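Local coordinates for beta-galactosidase (PDB 3OG2), which probably hydrolyses terminal non-reducing beta-D-galactose residues from beta-D-galactosides, as a secreted fungal glycoside hydrolase of family 35 built around a TIM-barrel domain, at residues V835-L840 with H853-P858. Residues are numbered along the deposited sequence; the frame is centred on the assembly and turned at random.
Sequences VFRGPL and HLPSPP
R837 reaches across to L854 and P855 with its guanidinium group, and the buried contact is made by these three side chains. Carbon atoms of L854 and P855 pack against the guanidinium. One methyl of L854, CD2, sits 3.3 Å from R837 NH1, over one face of the guanidinium and nearer its NH1 end than its centre. P855 meets the other terminal nitrogen obliquely, its ring carbon CD 3.6 Å from R837 NH2. Much of the gap is spanned by the arginine, whose chain is extended from CG to NE (chi3 -178°). The nearest CA atoms of the two backbones, those of R837 and L854, are 10.5 Å apart. Both segments are irregular loops flanking helix 846-850, within the connection from strand 820-824 to strand 883-894; the second belongs to an all-beta domain of the family 35 enzyme, away from the galactose site. No hydrogen bond crosses between them, and the polar grip on the guanidinium comes from elsewhere: NH1 forms a salt bridge with D834, while NH2 donates to the carbonyl oxygens of N924 and P994. These bonds restrict its rotation, and D834 probably offsets its buried charge. On the partner side, P855 is hydrogen-bonded through its backbone carbonyl oxygen to F996 and packs on W955 of strand 953-962.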
ATOM      1  N   VAL A 835      -1.520  17.073 -18.997  1.00 10.47           N
ATOM      2  CA  VAL A 835      -0.395  16.147 -19.034  1.00 10.77           C
ATOM      3  C   VAL A 835       0.248  16.038 -17.676  1.00 10.22           C
ATOM      4  O   VAL A 835       0.779  14.984 -17.339  1.00 13.49           O
ATOM      5  CB  VAL A 835       0.618  16.623 -20.073  1.00 15.80           C
ATOM      6  CG1 VAL A 835       1.908  15.785 -20.045  1.00 23.48           C
ATOM      7  CG2 VAL A 835      -0.052  16.600 -21.449  1.00 20.57           C
ATOM      8  N   PHE A 836       0.221  17.086 -16.860  1.00 10.22           N
ATOM      9  CA  PHE A 836       0.873  17.009 -15.557  1.00  9.83           C
ATOM     10  C   PHE A 836       0.157  16.034 -14.624  1.00  8.57           C
ATOM     11  O   PHE A 836       0.841  15.314 -13.898  1.00 10.93           O
ATOM     12  CB  PHE A 836       0.870  18.415 -14.955  1.00 10.93           C
ATOM     13  CG  PHE A 836       1.776  18.505 -13.731  1.00 11.36           C
ATOM     14  CD1 PHE A 836       1.313  18.176 -12.455  1.00 11.90           C
ATOM     15  CD2 PHE A 836       3.106  18.937 -13.868  1.00 15.38           C
ATOM     16  CE1 PHE A 836       2.098  18.255 -11.335  1.00 12.50           C
ATOM     17  CE2 PHE A 836       3.870  19.043 -12.704  1.00 17.80           C
ATOM     18  CZ  PHE A 836       3.399  18.738 -11.425  1.00 15.10           C
ATOM     19  N   ARG A 837      -1.164  16.070 -14.587  1.00  8.51           N
ATOM     20  CA  ARG A 837      -1.912  15.244 -13.613  1.00  7.70           C
ATOM     21  C   ARG A 837      -2.329  13.905 -14.210  1.00  8.48           C
ATOM     22  O   ARG A 837      -2.822  13.063 -13.437  1.00  9.29           O
ATOM     23  CB  ARG A 837      -3.117  16.021 -13.063  1.00  8.30           C
ATOM     24  CG  ARG A 837      -2.669  17.329 -12.372  1.00 10.40           C
ATOM     25  CD  ARG A 837      -3.830  17.992 -11.665  1.00 10.75           C
ATOM     26  NE  ARG A 837      -3.476  19.281 -11.028  1.00  9.37           N
ATOM     27  CZ  ARG A 837      -3.215  20.395 -11.696  1.00 10.18           C
ATOM     28  NH1 ARG A 837      -3.220  20.500 -13.017  1.00 11.75           N
ATOM     29  NH2 ARG A 837      -2.924  21.499 -11.019  1.00 11.93           N
ATOM     30  N   GLY A 838      -2.115  13.679 -15.495  1.00  8.00           N
ATOM     31  CA  GLY A 838      -2.244  12.352 -16.060  1.00  8.83           C
ATOM     32  C   GLY A 838      -3.601  12.076 -16.668  1.00  7.79           C
ATOM     33  O   GLY A 838      -4.524  12.895 -16.632  1.00  8.91           O
ATOM     34  N   PRO A 839      -3.697  10.885 -17.264  1.00  7.17           N
ATOM     35  CA  PRO A 839      -4.809  10.577 -18.153  1.00  7.42           C
ATOM     36  C   PRO A 839      -6.123  10.263 -17.427  1.00  7.40           C
ATOM     37  O   PRO A 839      -7.136  10.195 -18.126  1.00  8.79           O
ATOM     38  CB  PRO A 839      -4.338   9.307 -18.916  1.00  7.71           C
ATOM     39  CG  PRO A 839      -3.297   8.680 -18.000  1.00  9.61           C
ATOM     40  CD  PRO A 839      -2.624   9.835 -17.286  1.00  7.80           C
ATOM     41  N   LEU A 840      -6.132  10.009 -16.126  1.00  7.08           N
ATOM     42  CA  LEU A 840      -7.349   9.526 -15.448  1.00  7.36           C
ATOM     43  C   LEU A 840      -7.925  10.581 -14.501  1.00  6.79           C
ATOM     44  O   LEU A 840      -9.085  10.446 -14.101  1.00  7.53           O
ATOM     45  CB  LEU A 840      -7.055   8.252 -14.656  1.00  8.37           C
ATOM     46  CG  LEU A 840      -6.412   7.126 -15.494  1.00  8.43           C
ATOM     47  CD1 LEU A 840      -6.244   5.889 -14.639  1.00 10.00           C
ATOM     48  CD2 LEU A 840      -7.275   6.816 -16.728  1.00 10.59           C
ATOM     49  N   HIS A 853     -11.779  22.928 -12.208  1.00  9.67           N
ATOM     50  CA  HIS A 853     -11.190  22.334 -11.034  1.00  9.55           C
ATOM     51  C   HIS A 853      -9.742  22.728 -10.807  1.00 10.34           C
ATOM     52  O   HIS A 853      -9.163  22.321  -9.775  1.00 11.13           O
ATOM     53  CB  HIS A 853     -11.271  20.793 -11.139  1.00 10.05           C
ATOM     54  CG  HIS A 853     -10.560  20.271 -12.342  1.00  9.87           C
ATOM     55  ND1 HIS A 853      -9.404  19.515 -12.364  1.00 12.55           N
ATOM     56  CD2 HIS A 853     -10.968  20.449 -13.618  1.00  8.96           C
ATOM     57  CE1 HIS A 853      -9.132  19.255 -13.663  1.00  9.02           C
ATOM     58  NE2 HIS A 853     -10.073  19.836 -14.400  1.00 12.71           N
ATOM     59  N   LEU A 854      -9.132  23.439 -11.726  1.00  9.98           N
ATOM     60  CA  LEU A 854      -7.723  23.755 -11.601  1.00 10.56           C
ATOM     61  C   LEU A 854      -7.480  24.977 -10.731  1.00 10.64           C
ATOM     62  O   LEU A 854      -8.413  25.762 -10.526  1.00 12.19           O
ATOM     63  CB  LEU A 854      -7.093  23.959 -13.000  1.00 12.26           C
ATOM     64  CG  LEU A 854      -7.170  22.715 -13.899  1.00 14.38           C
ATOM     65  CD1 LEU A 854      -6.776  23.105 -15.324  1.00 15.76           C
ATOM     66  CD2 LEU A 854      -6.298  21.619 -13.359  1.00 16.81           C
ATOM     67  N   PRO A 855      -6.277  25.123 -10.185  1.00 11.09           N
ATOM     68  CA  PRO A 855      -6.018  26.283  -9.308  1.00 13.57           C
ATOM     69  C   PRO A 855      -6.284  27.590 -10.036  1.00 13.42           C
ATOM     70  O   PRO A 855      -6.065  27.750 -11.246  1.00 14.10           O
ATOM     71  CB  PRO A 855      -4.543  26.151  -8.984  1.00 15.67           C
ATOM     72  CG  PRO A 855      -4.283  24.680  -9.095  1.00 12.73           C
ATOM     73  CD  PRO A 855      -5.158  24.168 -10.213  1.00 12.38           C
ATOM     74  N   SER A 856      -6.738  28.581  -9.271  1.00 15.57           N
ATOM     75  CA  SER A 856      -7.016  29.927  -9.804  1.00 15.81           C
ATOM     76  C   SER A 856      -8.031  29.908 -10.953  1.00 15.29           C
ATOM     77  O   SER A 856      -7.813  30.354 -12.086  1.00 15.10           O
ATOM     78  CB  SER A 856      -5.718  30.587 -10.290  1.00 18.84           C
ATOM     79  OG  SER A 856      -4.809  30.749  -9.245  1.00 23.94           O
ATOM     80  N   PRO A 857      -9.213  29.372 -10.697  1.00 14.85           N
ATOM     81  CA  PRO A 857     -10.219  29.244 -11.759  1.00 15.18           C
ATOM     82  C   PRO A 857     -10.794  30.612 -12.119  1.00 15.94           C
ATOM     83  O   PRO A 857     -10.603  31.563 -11.328  1.00 17.49           O
ATOM     84  CB  PRO A 857     -11.311  28.402 -11.080  1.00 15.46           C
ATOM     85  CG  PRO A 857     -11.187  28.801  -9.620  1.00 16.74           C
ATOM     86  CD  PRO A 857      -9.698  28.891  -9.378  1.00 15.75           C
ATOM     87  N   PRO A 858     -11.479  30.686 -13.258  1.00 16.83           N
ATOM     88  CA  PRO A 858     -12.009  31.995 -13.714  1.00 16.57           C
ATOM     89  C   PRO A 858     -13.253  32.380 -12.934  1.00 17.32           C
ATOM     90  O   PRO A 858     -14.362  31.952 -13.276  1.00 17.14           O
ATOM     91  CB  PRO A 858     -12.328  31.729 -15.190  1.00 18.99           C
ATOM     92  CG  PRO A 858     -12.648  30.241 -15.257  1.00 16.57           C
ATOM     93  CD  PRO A 858     -11.816  29.568 -14.186  1.00 14.59           C
TER